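Putative oxygenase (Streptomyces viridochromogenes Tue57, PDB 4XAA) probably acts as an iron- and 2-oxoglutarate-dependent dioxygenase, consistent with a role in oxidative cyclization during orthosomycin biosynthesis. Local coordinates at residues L6-A11 and A21-V26; E13-D18 and V187-V192; E40-R45 and D54-F59; T44-E49 and P67-V72. One frame throughout, in Å; residues are numbered along the deposited sequence.

Contact 1: L6-A11 and A21-V26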
loop_
_atom_site.group_PDB
_atom_site.type_symbol
_atom_site.label_atom_id
_atom_site.label_comp_id
_atom_site.label_asym_id
_atom_site.label_seq_id
_atom_site.Cartn_x
_atom_site.Cartn_y
_atom_site.Cartn_z
ATOM N N LEU A 6 -16.873 -9.520 -8.789
ATOM C CA LEU A 6 -16.361 -8.195 -9.121
ATOM C C LEU A 6 -17.520 -7.219 -8.998
ATOM O O LEU A 6 -18.517 -7.331 -9.714
ATOM C CB LEU A 6 -15.772 -8.157 -10.528
ATOM C CG LEU A 6 -14.334 -8.672 -10.589
ATOM C CD1 LEU A 6 -13.974 -9.104 -11.983
ATOM C CD2 LEU A 6 -13.386 -7.596 -10.131
ATOM N N ASP A 7 -17.399 -6.288 -8.062
ATOM C CA ASP A 7 -18.514 -5.430 -7.701
ATOM C C ASP A 7 -17.965 -4.086 -7.235
ATOM O O ASP A 7 -17.870 -3.820 -6.045
ATOM C CB ASP A 7 -19.367 -6.095 -6.613
ATOM C CG ASP A 7 -20.672 -5.351 -6.337
ATOM O OD1 ASP A 7 -20.839 -4.216 -6.827
ATOM O OD2 ASP A 7 -21.526 -5.893 -5.595
ATOM N N ARG A 8 -17.593 -3.255 -8.198
ATOM C CA ARG A 8 -17.036 -1.935 -7.943
ATOM C C ARG A 8 -17.880 -1.115 -6.978
ATOM O O ARG A 8 -17.357 -0.535 -6.035
ATOM C CB ARG A 8 -16.878 -1.188 -9.260
ATOM C CG ARG A 8 -16.385 0.225 -9.137
ATOM C CD ARG A 8 -15.004 0.312 -8.505
ATOM N NE ARG A 8 -14.015 -0.631 -9.034
ATOM C CZ ARG A 8 -13.306 -0.441 -10.143
ATOM N NH1 ARG A 8 -13.507 0.644 -10.872
ATOM N NH2 ARG A 8 -12.403 -1.344 -10.529
ATOM N N ALA A 9 -19.185 -1.071 -7.203
ATOM C CA ALA A 9 -20.049 -0.255 -6.367
ATOM C C ALA A 9 -20.017 -0.707 -4.896
ATOM O O ALA A 9 -19.889 0.124 -3.994
ATOM C CB ALA A 9 -21.469 -0.276 -6.903
ATOM N N ALA A 10 -20.135 -2.014 -4.663
ATOM C CA ALA A 10 -20.023 -2.571 -3.318
ATOM C C ALA A 10 -18.642 -2.336 -2.708
ATOM O O ALA A 10 -18.511 -2.176 -1.491
ATOM C CB ALA A 10 -20.323 -4.043 -3.330
ATOM N N ALA A 11 -17.618 -2.328 -3.554
ATOM C CA ALA A 11 -16.265 -2.093 -3.101
ATOM C C ALA A 11 -16.110 -0.640 -2.642
ATOM O O ALA A 11 -15.464 -0.361 -1.621
ATOM C CB ALA A 11 -15.286 -2.429 -4.184
ATOM N N ALA A 21 -10.843 -1.256 0.802
ATOM C CA ALA A 21 -11.449 -2.281 -0.058
ATOM C C ALA A 21 -10.510 -2.792 -1.146
ATOM O O ALA A 21 -9.724 -2.039 -1.707
ATOM C CB ALA A 21 -12.719 -1.757 -0.685
ATOM N N ASN A 22 -10.593 -4.086 -1.440
ATOM C CA ASN A 22 -9.935 -4.625 -2.623
ATOM C C ASN A 22 -10.814 -4.381 -3.832
ATOM O O ASN A 22 -11.910 -4.915 -3.915
ATOM C CB ASN A 22 -9.651 -6.115 -2.463
ATOM C CG ASN A 22 -8.805 -6.671 -3.587
ATOM O OD1 ASN A 22 -8.619 -6.028 -4.623
ATOM N ND2 ASN A 22 -8.283 -7.875 -3.389
ATOM N N ALA A 23 -10.330 -3.570 -4.764
ATOM C CA ALA A 23 -11.104 -3.200 -5.953
ATOM C C ALA A 23 -10.840 -4.128 -7.136
ATOM O O ALA A 23 -11.417 -3.962 -8.203
ATOM C CB ALA A 23 -10.795 -1.768 -6.362
ATOM N N GLY A 24 -9.951 -5.093 -6.951
ATOM C CA GLY A 24 -9.588 -5.975 -8.036
ATOM C C GLY A 24 -8.702 -5.275 -9.042
ATOM O O GLY A 24 -8.198 -4.194 -8.775
ATOM N N PRO A 25 -8.496 -5.910 -10.199
ATOM C CA PRO A 25 -7.626 -5.415 -11.266
ATOM C C PRO A 25 -8.079 -4.073 -11.827
ATOM O O PRO A 25 -9.271 -3.774 -11.895
ATOM C CB PRO A 25 -7.713 -6.508 -12.331
ATOM C CG PRO A 25 -8.151 -7.737 -11.589
ATOM C CD PRO A 25 -9.069 -7.230 -10.520
ATOM N N VAL A 26 -7.099 -3.271 -12.219
ATOM C CA VAL A 26 -7.328 -1.922 -12.700
ATOM C C VAL A 26 -6.524 -1.729 -13.972
ATOM O O VAL A 26 -7.017 -1.198 -14.961
ATOM C CB VAL A 26 -6.911 -0.864 -11.670
ATOM C CG1 VAL A 26 -6.981 0.519 -12.275
ATOM C CG2 VAL A 26 -7.783 -0.950 -10.438
HETATM O O HOH W 1 -14.328 -3.791 -8.384
#
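The Arg8 guanidinium turns its edge to the strand, with Ala23 O lying in its plane. Arg8 NH2 stands 3.6 Å from Ala23 O, too far for a direct hydrogen bond. Pro25 O lies near the same plane, farther off. This is the start of helix 8-18 set against strand 20-25, one of the two outermost strands of the major sheet in the double-stranded beta helix. Arg8 CG is anti to the backbone N (chi1 177°). The chain then bends at chi2 and chi3, which brings the guanidinium round to the strand. One water closes the gap: it accepts from Arg8 NE at 3.2 Å and donates to Ala23 O at 2.9 Å. Leu95 and Phe99 of helix 90-100 also touch the Arg8 side chain.

Deeper in, Ala21 CB lies 3.2 Å from Ala11 O, and the CB atoms of Ala11 and Ala21 are 4.4 Å apart. At the exposed end Leu6 CD2 rests on Pro25 CD. Each segment also has a side-chain bond to its own backbone. Asp7 is the N-cap of the helix, and its OD1 accepts from Ala10 N. Asn22 makes an Asx turn, its OD1 accepting from Gly24 N at 2.8 Å with the donor 35° out of the carbonyl plane.

Contact 2: E13-D18 and V187-V192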
loop_
_atom_site.group_PDB
_atom_site.type_symbol
_atom_site.label_atom_id
_atom_site.label_comp_id
_atom_site.label_asym_id
_atom_site.label_seq_id
_atom_site.Cartn_x
_atom_site.Cartn_y
_atom_site.Cartn_z
ATOM N N GLU A 13 -18.583 1.096 -1.548
ATOM C CA GLU A 13 -19.386 1.144 -0.341
ATOM C C GLU A 13 -18.598 0.618 0.850
ATOM O O GLU A 13 -18.659 1.188 1.934
ATOM C CB GLU A 13 -20.676 0.346 -0.516
ATOM C CG GLU A 13 -21.655 0.536 0.633
ATOM C CD GLU A 13 -22.142 1.974 0.749
ATOM O OE1 GLU A 13 -22.537 2.554 -0.287
ATOM O OE2 GLU A 13 -22.132 2.525 1.871
ATOM N N ARG A 14 -17.837 -0.452 0.644
ATOM C CA ARG A 14 -17.017 -0.993 1.722
ATOM C C ARG A 14 -15.887 -0.030 2.088
ATOM O O ARG A 14 -15.495 0.065 3.256
ATOM C CB ARG A 14 -16.438 -2.358 1.349
ATOM C CG ARG A 14 -17.454 -3.491 1.335
ATOM C CD ARG A 14 -16.794 -4.871 1.349
ATOM N NE ARG A 14 -15.677 -4.927 0.414
ATOM C CZ ARG A 14 -15.793 -5.219 -0.878
ATOM N NH1 ARG A 14 -16.994 -5.498 -1.386
ATOM N NH2 ARG A 14 -14.705 -5.237 -1.652
ATOM N N PHE A 15 -15.354 0.672 1.092
ATOM C CA PHE A 15 -14.343 1.695 1.351
ATOM C C PHE A 15 -14.932 2.751 2.265
ATOM O O PHE A 15 -14.314 3.166 3.229
ATOM C CB PHE A 15 -13.852 2.340 0.053
ATOM C CG PHE A 15 -12.976 3.538 0.269
ATOM C CD1 PHE A 15 -11.687 3.395 0.778
ATOM C CD2 PHE A 15 -13.424 4.813 -0.051
ATOM C CE1 PHE A 15 -10.866 4.512 0.977
ATOM C CE2 PHE A 15 -12.598 5.944 0.141
ATOM C CZ PHE A 15 -11.328 5.790 0.655
ATOM N N ARG A 16 -16.145 3.173 1.950
ATOM C CA ARG A 16 -16.778 4.260 2.666
ATOM C C ARG A 16 -17.105 3.831 4.095
ATOM O O ARG A 16 -17.026 4.613 5.035
ATOM C CB ARG A 16 -18.043 4.702 1.924
ATOM C CG ARG A 16 -18.511 6.083 2.300
ATOM C CD ARG A 16 -19.905 6.362 1.753
ATOM N NE ARG A 16 -20.901 5.411 2.237
ATOM C CZ ARG A 16 -21.262 5.268 3.511
ATOM N NH1 ARG A 16 -20.699 6.004 4.465
ATOM N NH2 ARG A 16 -22.187 4.374 3.839
ATOM N N ARG A 17 -17.458 2.565 4.245
ATOM C CA ARG A 17 -17.936 2.043 5.515
ATOM C C ARG A 17 -16.813 1.512 6.397
ATOM O O ARG A 17 -16.713 1.898 7.550
ATOM C CB ARG A 17 -18.960 0.936 5.271
ATOM C CG ARG A 17 -19.520 0.318 6.533
ATOM C CD ARG A 17 -20.435 -0.854 6.209
ATOM N NE ARG A 17 -21.219 -0.599 4.998
ATOM C CZ ARG A 17 -22.271 0.217 4.936
ATOM N NH1 ARG A 17 -22.672 0.871 6.022
ATOM N NH2 ARG A 17 -22.919 0.382 3.788
ATOM N N ASP A 18 -15.987 0.618 5.857
ATOM C CA ASP A 18 -14.916 0.005 6.635
ATOM C C ASP A 18 -13.577 0.738 6.534
ATOM O O ASP A 18 -12.692 0.475 7.339
ATOM C CB ASP A 18 -14.706 -1.443 6.206
ATOM C CG ASP A 18 -15.980 -2.214 6.184
ATOM O OD1 ASP A 18 -16.878 -1.825 6.954
ATOM O OD2 ASP A 18 -16.090 -3.188 5.397
ATOM N N VAL A 187 -5.870 -3.933 -6.726
ATOM C CA VAL A 187 -5.597 -2.627 -6.177
ATOM C C VAL A 187 -6.459 -2.450 -4.941
ATOM O O VAL A 187 -7.686 -2.473 -5.023
ATOM C CB VAL A 187 -5.878 -1.510 -7.182
ATOM C CG1 VAL A 187 -5.715 -0.162 -6.521
ATOM C CG2 VAL A 187 -4.943 -1.643 -8.375
ATOM N N VAL A 188 -5.808 -2.321 -3.790
ATOM C CA VAL A 188 -6.500 -2.068 -2.543
ATOM C C VAL A 188 -6.528 -0.578 -2.344
ATOM O O VAL A 188 -5.532 0.095 -2.584
ATOM C CB VAL A 188 -5.803 -2.737 -1.370
ATOM C CG1 VAL A 188 -6.555 -2.466 -0.064
ATOM C CG2 VAL A 188 -5.685 -4.217 -1.641
ATOM N N VAL A 189 -7.668 -0.048 -1.929
ATOM C CA VAL A 189 -7.727 1.360 -1.621
ATOM C C VAL A 189 -8.147 1.524 -0.162
ATOM O O VAL A 189 -9.115 0.923 0.287
ATOM C CB VAL A 189 -8.665 2.086 -2.603
ATOM C CG1 VAL A 189 -9.664 1.123 -3.155
ATOM C CG2 VAL A 189 -9.334 3.289 -1.975
ATOM N N HIS A 190 -7.374 2.285 0.600
ATOM C CA HIS A 190 -7.734 2.475 1.990
ATOM C C HIS A 190 -7.590 3.919 2.400
ATOM O O HIS A 190 -6.736 4.667 1.899
ATOM C CB HIS A 190 -6.925 1.549 2.910
ATOM C CG HIS A 190 -5.467 1.868 2.999
ATOM N ND1 HIS A 190 -4.535 1.336 2.136
ATOM C CD2 HIS A 190 -4.770 2.623 3.885
ATOM C CE1 HIS A 190 -3.330 1.769 2.466
ATOM N NE2 HIS A 190 -3.445 2.551 3.526
ATOM N N ASP A 191 -8.483 4.314 3.293
ATOM C CA ASP A 191 -8.522 5.677 3.788
ATOM C C ASP A 191 -7.255 5.932 4.622
ATOM O O ASP A 191 -6.794 5.041 5.325
ATOM C CB ASP A 191 -9.806 5.881 4.594
ATOM C CG ASP A 191 -10.097 7.331 4.872
ATOM O OD1 ASP A 191 -9.196 8.005 5.422
ATOM O OD2 ASP A 191 -11.219 7.792 4.541
ATOM N N VAL A 192 -6.669 7.118 4.531
ATOM C CA VAL A 192 -5.433 7.368 5.270
ATOM C C VAL A 192 -5.672 7.399 6.773
ATOM O O VAL A 192 -4.728 7.312 7.544
ATOM C CB VAL A 192 -4.761 8.693 4.864
ATOM C CG1 VAL A 192 -4.144 8.589 3.477
ATOM C CG2 VAL A 192 -5.748 9.826 4.948
HETATM O O HOH W 2 -13.536 6.216 3.324
#
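Beside the metal site of the double-stranded beta helix, helix 8-18 packs on strand 186-191 through Phe15. The axes of the two short segments come within 8.4 Å, their directions 31° apart. Phe15 CG is anti to the backbone N (chi1 171°), and the ring reaches the strand with CE1 leading. Phe15 CE1 lies 3.5 Å from Val189 CG2, and Val189 stands roughly perpendicular to the Phe15 side chain. The ring edge faces the backbone: His190 CA lies in its plane, and Asp191 N is 3.3 Å from Phe15 CE1. Over one face sits a water, nearer the ring's margin than its centre. It donates to Phe15 O and to Asp191 OD2, both at 3.1 Å, and so links helix and strand. Asp191 OD2 also accepts from Arg134 N, which helps fix the carboxylate.

The CB of His190 points away from the helix. His190 NE2 bonds to Asp127 OD2, making it a second-shell residue of the nickel site. That site, His125, Asp127 and His196, has the two-histidine, one-carboxylate triad characteristic of this dioxygenase superfamily.

Contact 3: E40-R45 and D54-F59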
loop_
_atom_site.group_PDB
_atom_site.type_symbol
_atom_site.label_atom_id
_atom_site.label_comp_id
_atom_site.label_asym_id
_atom_site.label_seq_id
_atom_site.Cartn_x
_atom_site.Cartn_y
_atom_site.Cartn_z
ATOM N N GLU A 40 11.452 -4.989 -9.218
ATOM C CA GLU A 40 12.537 -5.911 -8.931
ATOM C C GLU A 40 13.875 -5.293 -9.293
ATOM O O GLU A 40 14.838 -5.405 -8.533
ATOM C CB GLU A 40 12.346 -7.230 -9.677
ATOM C CG GLU A 40 11.129 -8.020 -9.221
ATOM C CD GLU A 40 11.044 -9.386 -9.887
ATOM O OE1 GLU A 40 12.113 -9.908 -10.277
ATOM O OE2 GLU A 40 9.919 -9.932 -10.023
ATOM N N ARG A 41 13.938 -4.617 -10.436
ATOM C CA ARG A 41 15.178 -3.949 -10.812
ATOM C C ARG A 41 15.611 -2.921 -9.760
ATOM O O ARG A 41 16.800 -2.713 -9.528
ATOM C CB ARG A 41 15.038 -3.273 -12.168
ATOM C CG ARG A 41 16.343 -2.683 -12.671
ATOM C CD ARG A 41 16.305 -2.480 -14.173
ATOM N NE ARG A 41 15.665 -1.224 -14.538
ATOM C CZ ARG A 41 14.409 -1.120 -14.949
ATOM N NH1 ARG A 41 13.657 -2.207 -15.056
ATOM N NH2 ARG A 41 13.912 0.076 -15.262
ATOM N N LEU A 42 14.641 -2.290 -9.115
ATOM C CA LEU A 42 14.949 -1.354 -8.064
ATOM C C LEU A 42 15.513 -2.104 -6.872
ATOM O O LEU A 42 16.479 -1.654 -6.235
ATOM C CB LEU A 42 13.707 -0.570 -7.656
ATOM C CG LEU A 42 13.283 0.524 -8.624
ATOM C CD1 LEU A 42 11.969 1.101 -8.163
ATOM C CD2 LEU A 42 14.354 1.591 -8.699
ATOM N N ILE A 43 14.906 -3.256 -6.584
ATOM C CA ILE A 43 15.220 -3.994 -5.376
ATOM C C ILE A 43 16.574 -4.666 -5.493
ATOM O O ILE A 43 17.358 -4.636 -4.555
ATOM C CB ILE A 43 14.149 -5.038 -5.052
ATOM C CG1 ILE A 43 12.845 -4.359 -4.635
ATOM C CG2 ILE A 43 14.586 -5.920 -3.911
ATOM C CD1 ILE A 43 11.628 -5.263 -4.785
ATOM N N THR A 44 16.862 -5.257 -6.644
ATOM C CA THR A 44 18.123 -5.970 -6.809
ATOM C C THR A 44 19.341 -5.060 -6.690
ATOM O O THR A 44 20.433 -5.541 -6.411
ATOM C CB THR A 44 18.213 -6.696 -8.164
ATOM O OG1 THR A 44 18.323 -5.728 -9.205
ATOM C CG2 THR A 44 17.003 -7.563 -8.402
ATOM N N ARG A 45 19.177 -3.760 -6.906
ATOM C CA ARG A 45 20.304 -2.834 -6.747
ATOM C C ARG A 45 20.715 -2.765 -5.288
ATOM O O ARG A 45 21.896 -2.720 -4.953
ATOM C CB ARG A 45 19.959 -1.441 -7.258
ATOM C CG ARG A 45 19.887 -1.361 -8.760
ATOM C CD ARG A 45 19.207 -0.083 -9.212
ATOM N NE ARG A 45 19.095 -0.028 -10.663
ATOM C CZ ARG A 45 18.422 0.903 -11.330
ATOM N NH1 ARG A 45 17.782 1.867 -10.679
ATOM N NH2 ARG A 45 18.386 0.869 -12.649
ATOM N N ASP A 54 19.152 7.215 0.668
ATOM C CA ASP A 54 18.199 7.694 1.644
ATOM C C ASP A 54 16.808 7.132 1.396
ATOM O O ASP A 54 16.110 6.767 2.339
ATOM C CB ASP A 54 18.162 9.218 1.648
ATOM C CG ASP A 54 17.573 9.779 2.931
ATOM O OD1 ASP A 54 18.291 9.763 3.967
ATOM O OD2 ASP A 54 16.398 10.229 2.896
ATOM N N ASP A 55 16.414 7.053 0.128
ATOM C CA ASP A 55 15.106 6.504 -0.234
ATOM C C ASP A 55 14.965 4.990 -0.044
ATOM O O ASP A 55 13.846 4.471 -0.037
ATOM C CB ASP A 55 14.773 6.858 -1.681
ATOM C CG ASP A 55 14.504 8.328 -1.860
ATOM O OD1 ASP A 55 13.889 8.910 -0.940
ATOM O OD2 ASP A 55 14.929 8.899 -2.899
ATOM N N TYR A 56 16.074 4.273 0.105
ATOM C CA TYR A 56 15.993 2.838 0.392
ATOM C C TYR A 56 15.957 2.572 1.909
ATOM O O TYR A 56 16.998 2.479 2.558
ATOM C CB TYR A 56 17.163 2.099 -0.243
ATOM C CG TYR A 56 17.039 1.884 -1.736
ATOM C CD1 TYR A 56 16.989 2.956 -2.610
ATOM C CD2 TYR A 56 16.994 0.606 -2.271
ATOM C CE1 TYR A 56 16.892 2.762 -3.963
ATOM C CE2 TYR A 56 16.897 0.404 -3.641
ATOM C CZ TYR A 56 16.847 1.483 -4.478
ATOM O OH TYR A 56 16.751 1.301 -5.839
ATOM N N TRP A 57 14.757 2.468 2.469
ATOM C CA TRP A 57 14.597 2.262 3.910
ATOM C C TRP A 57 14.803 0.811 4.278
ATOM O O TRP A 57 14.144 -0.073 3.724
ATOM C CB TRP A 57 13.213 2.688 4.388
ATOM C CG TRP A 57 12.909 4.115 4.189
ATOM C CD1 TRP A 57 13.645 5.020 3.496
ATOM C CD2 TRP A 57 11.759 4.813 4.674
ATOM N NE1 TRP A 57 13.031 6.238 3.519
ATOM C CE2 TRP A 57 11.869 6.142 4.238
ATOM C CE3 TRP A 57 10.638 4.434 5.425
ATOM C CZ2 TRP A 57 10.908 7.108 4.530
ATOM C CZ3 TRP A 57 9.688 5.392 5.722
ATOM C CH2 TRP A 57 9.827 6.716 5.272
ATOM N N ASN A 58 15.693 0.583 5.242
ATOM C CA ASN A 58 16.091 -0.759 5.639
ATOM C C ASN A 58 16.399 -0.856 7.138
ATOM O O ASN A 58 16.751 0.138 7.769
ATOM C CB ASN A 58 17.312 -1.193 4.832
ATOM C CG ASN A 58 18.515 -0.279 5.057
ATOM O OD1 ASN A 58 19.346 -0.528 5.934
ATOM N ND2 ASN A 58 18.603 0.788 4.272
ATOM N N PHE A 59 16.253 -2.046 7.717
ATOM C CA PHE A 59 16.757 -2.255 9.066
ATOM C C PHE A 59 17.861 -3.303 9.076
ATOM O O PHE A 59 17.883 -4.203 8.237
ATOM C CB PHE A 59 15.633 -2.637 10.031
ATOM C CG PHE A 59 14.887 -3.892 9.661
ATOM C CD1 PHE A 59 15.350 -5.135 10.061
ATOM C CD2 PHE A 59 13.690 -3.823 8.966
ATOM C CE1 PHE A 59 14.654 -6.283 9.747
ATOM C CE2 PHE A 59 12.997 -4.967 8.656
ATOM C CZ PHE A 59 13.478 -6.198 9.050
HETATM O O HOH W 3 17.736 2.820 -7.509
#
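Tyr56 sends its side chain from strand 56-59 to Leu42 on helix 29-47. The strand is an outermost one of the major sheet in the double-stranded beta helix, and the helix packs beside it. From CB, which points toward the helix, CG lies anti to the carbonyl carbon (chi1 -77°). Along the ring edge Tyr56 CE2 comes 3.3 Å from Leu42 O, and Tyr56 CZ is 3.6 Å from the same oxygen, which lies in the ring plane. At the end of the side chain, Tyr56 OH is 3.0 Å from Leu42 O. This can be a hydrogen bond to the helix carbonyl, but the hydroxyl proton has another acceptor within reach.

Leu42 CD2 packs against Tyr56 OH at 3.7 Å, the leucine side chain lying roughly perpendicular to the tyrosine. Leu51, Leu69 and Phe46 also touch Tyr56, so the phenol is buried. Arg45 takes part more loosely, its CD 4.4 Å from Tyr56 OH. Its NH1 bonds to Asp79 O outside the contact. A water between Arg45 and the hydroxyl makes at most a doubtful bridge. At the other end of the tyrosine, its backbone is held within the strand segment: Asn58 ND2 donates to Tyr56 O at 2.9 Å, with that oxygen in the amide plane of Asn58.

Contact 4: T44-E49 and P67-V72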
loop_
_atom_site.group_PDB
_atom_site.type_symbol
_atom_site.label_atom_id
_atom_site.label_comp_id
_atom_site.label_asym_id
_atom_site.label_seq_id
_atom_site.Cartn_x
_atom_site.Cartn_y
_atom_site.Cartn_z
ATOM N N THR A 44 16.862 -5.257 -6.644
ATOM C CA THR A 44 18.123 -5.970 -6.809
ATOM C C THR A 44 19.341 -5.060 -6.690
ATOM O O THR A 44 20.433 -5.541 -6.411
ATOM C CB THR A 44 18.213 -6.696 -8.164
ATOM O OG1 THR A 44 18.323 -5.728 -9.205
ATOM C CG2 THR A 44 17.003 -7.563 -8.402
ATOM N N ARG A 45 19.177 -3.760 -6.906
ATOM C CA ARG A 45 20.304 -2.834 -6.747
ATOM C C ARG A 45 20.715 -2.765 -5.288
ATOM O O ARG A 45 21.896 -2.720 -4.953
ATOM C CB ARG A 45 19.959 -1.441 -7.258
ATOM C CG ARG A 45 19.887 -1.361 -8.760
ATOM C CD ARG A 45 19.207 -0.083 -9.212
ATOM N NE ARG A 45 19.095 -0.028 -10.663
ATOM C CZ ARG A 45 18.422 0.903 -11.330
ATOM N NH1 ARG A 45 17.782 1.867 -10.679
ATOM N NH2 ARG A 45 18.386 0.869 -12.649
ATOM N N PHE A 46 19.718 -2.759 -4.418
ATOM C CA PHE A 46 19.981 -2.792 -3.005
ATOM C C PHE A 46 20.542 -4.146 -2.600
ATOM O O PHE A 46 21.614 -4.243 -1.995
ATOM C CB PHE A 46 18.707 -2.506 -2.214
ATOM C CG PHE A 46 18.921 -2.486 -0.736
ATOM C CD1 PHE A 46 18.870 -3.657 0.003
ATOM C CD2 PHE A 46 19.185 -1.291 -0.078
ATOM C CE1 PHE A 46 19.084 -3.635 1.363
ATOM C CE2 PHE A 46 19.386 -1.273 1.276
ATOM C CZ PHE A 46 19.337 -2.449 1.998
ATOM N N THR A 47 19.790 -5.187 -2.930
ATOM C CA THR A 47 20.044 -6.518 -2.408
ATOM C C THR A 47 21.281 -7.162 -3.004
ATOM O O THR A 47 22.039 -7.824 -2.307
ATOM C CB THR A 47 18.870 -7.448 -2.678
ATOM O OG1 THR A 47 18.760 -7.659 -4.090
ATOM C CG2 THR A 47 17.578 -6.854 -2.138
ATOM N N ASP A 48 21.479 -6.985 -4.302
ATOM C CA ASP A 48 22.494 -7.763 -4.988
ATOM C C ASP A 48 23.725 -6.937 -5.299
ATOM O O ASP A 48 24.840 -7.445 -5.241
ATOM C CB ASP A 48 21.914 -8.365 -6.270
ATOM C CG ASP A 48 20.771 -9.328 -5.989
ATOM O OD1 ASP A 48 20.659 -9.789 -4.831
ATOM O OD2 ASP A 48 19.988 -9.629 -6.918
ATOM N N GLU A 49 23.511 -5.661 -5.601
ATOM C CA GLU A 49 24.568 -4.790 -6.101
ATOM C C GLU A 49 25.032 -3.789 -5.040
ATOM O O GLU A 49 25.974 -3.046 -5.256
ATOM C CB GLU A 49 24.091 -4.061 -7.367
ATOM C CG GLU A 49 23.764 -5.009 -8.521
ATOM C CD GLU A 49 23.033 -4.339 -9.685
ATOM O OE1 GLU A 49 22.963 -3.087 -9.727
ATOM O OE2 GLU A 49 22.528 -5.077 -10.561
ATOM N N PRO A 67 21.300 -5.957 5.393
ATOM C CA PRO A 67 20.092 -5.342 5.970
ATOM C C PRO A 67 18.807 -5.715 5.206
ATOM O O PRO A 67 18.855 -6.148 4.049
ATOM C CB PRO A 67 20.369 -3.833 5.863
ATOM C CG PRO A 67 21.818 -3.713 5.651
ATOM C CD PRO A 67 22.262 -4.944 4.932
ATOM N N VAL A 68 17.663 -5.549 5.856
ATOM C CA VAL A 68 16.394 -5.869 5.220
ATOM C C VAL A 68 15.775 -4.613 4.639
ATOM O O VAL A 68 15.425 -3.685 5.367
ATOM C CB VAL A 68 15.405 -6.525 6.209
ATOM C CG1 VAL A 68 14.027 -6.670 5.581
ATOM C CG2 VAL A 68 15.930 -7.877 6.662
ATOM N N LEU A 69 15.658 -4.590 3.317
ATOM C CA LEU A 69 14.966 -3.521 2.609
ATOM C C LEU A 69 13.463 -3.672 2.823
ATOM O O LEU A 69 12.936 -4.770 2.678
ATOM C CB LEU A 69 15.313 -3.559 1.117
ATOM C CG LEU A 69 14.719 -2.469 0.217
ATOM C CD1 LEU A 69 15.260 -1.103 0.590
ATOM C CD2 LEU A 69 14.987 -2.784 -1.246
ATOM N N TYR A 70 12.779 -2.594 3.202
ATOM C CA TYR A 70 11.330 -2.664 3.349
ATOM C C TYR A 70 10.606 -1.512 2.653
ATOM O O TYR A 70 9.388 -1.532 2.532
ATOM C CB TYR A 70 10.927 -2.728 4.829
ATOM C CG TYR A 70 11.317 -1.536 5.674
ATOM C CD1 TYR A 70 10.484 -0.429 5.784
ATOM C CD2 TYR A 70 12.511 -1.529 6.388
ATOM C CE1 TYR A 70 10.841 0.660 6.567
ATOM C CE2 TYR A 70 12.873 -0.455 7.164
ATOM C CZ TYR A 70 12.038 0.644 7.253
ATOM O OH TYR A 70 12.400 1.718 8.044
ATOM N N ARG A 71 11.344 -0.520 2.169
ATOM C CA ARG A 71 10.707 0.545 1.404
ATOM C C ARG A 71 11.646 1.254 0.446
ATOM O O ARG A 71 12.821 1.449 0.725
ATOM C CB ARG A 71 10.072 1.571 2.341
ATOM C CG ARG A 71 9.192 2.590 1.655
ATOM C CD ARG A 71 8.769 3.604 2.651
ATOM N NE ARG A 71 7.742 4.541 2.205
ATOM C CZ ARG A 71 6.458 4.451 2.544
ATOM N NH1 ARG A 71 6.020 3.458 3.309
ATOM N NH2 ARG A 71 5.605 5.363 2.122
ATOM N N VAL A 72 11.109 1.596 -0.712
ATOM C CA VAL A 72 11.729 2.564 -1.580
ATOM C C VAL A 72 10.833 3.797 -1.596
ATOM O O VAL A 72 9.710 3.756 -2.073
ATOM C CB VAL A 72 11.939 2.032 -2.981
ATOM C CG1 VAL A 72 12.721 3.048 -3.792
ATOM C CG2 VAL A 72 12.693 0.721 -2.928
#
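Phe46 and Leu69 make the tight part of this contact. Leu69 CB sits over one face of the Phe46 ring, 4.0 Å from its centroid and 24° off the normal, a CH-pi contact. The leucine methyls spread the packing: Leu69 CD1 lies 4.0 Å from Phe46 CD2, and Leu69 CD2 lies 3.9 Å from Phe46 CB. The two side chains lie alongside each other, running opposite ways. Phe46 CG is anti to its backbone N (chi1 -178°), which extends the ring from helix 29-47 toward the sheet. There strand 68-72 runs between strands 56-59 and 105-114 of the major sheet of the double-stranded beta helix. Tyr70 and Arg71 form a classic beta bulge opposite Trp57.

Toward Pro67 the packing is looser. Pro67 O lies in the ring plane, 3.7 Å from Phe46 CE1, and Pro67 CB is 4.2 Å from Phe46 CZ. Arg52 makes a cation-pi contact with the ring. After Thr47 the helix ends, and the exposed Asp48 and Glu49 follow, their backbone N atoms both bonded to Thr44 O.

All four contacts set a helix on the same major sheet, at its two outermost strands or their neighbours. Contacts 1 and 2 share helix 8-18 and reach the paired strands 20-25 and 186-191. Contacts 3 and 4 share helix 29-47 and reach the paired strands 56-59 and 68-72. The two pairs lie on opposite sides of the chain's centre; contacts 1 and 4 have centres about 32 Å apart. Contact 1 is partly buried: alanines pack at its inner end, while Arg8 and Leu6 lie at the exposed end. The other three are buried. Waters bridge contacts 1 and 2. Contact 2 adjoins the metal site, contact 3 is built round a phenol hydroxyl, and contact 4 is mainly apolar.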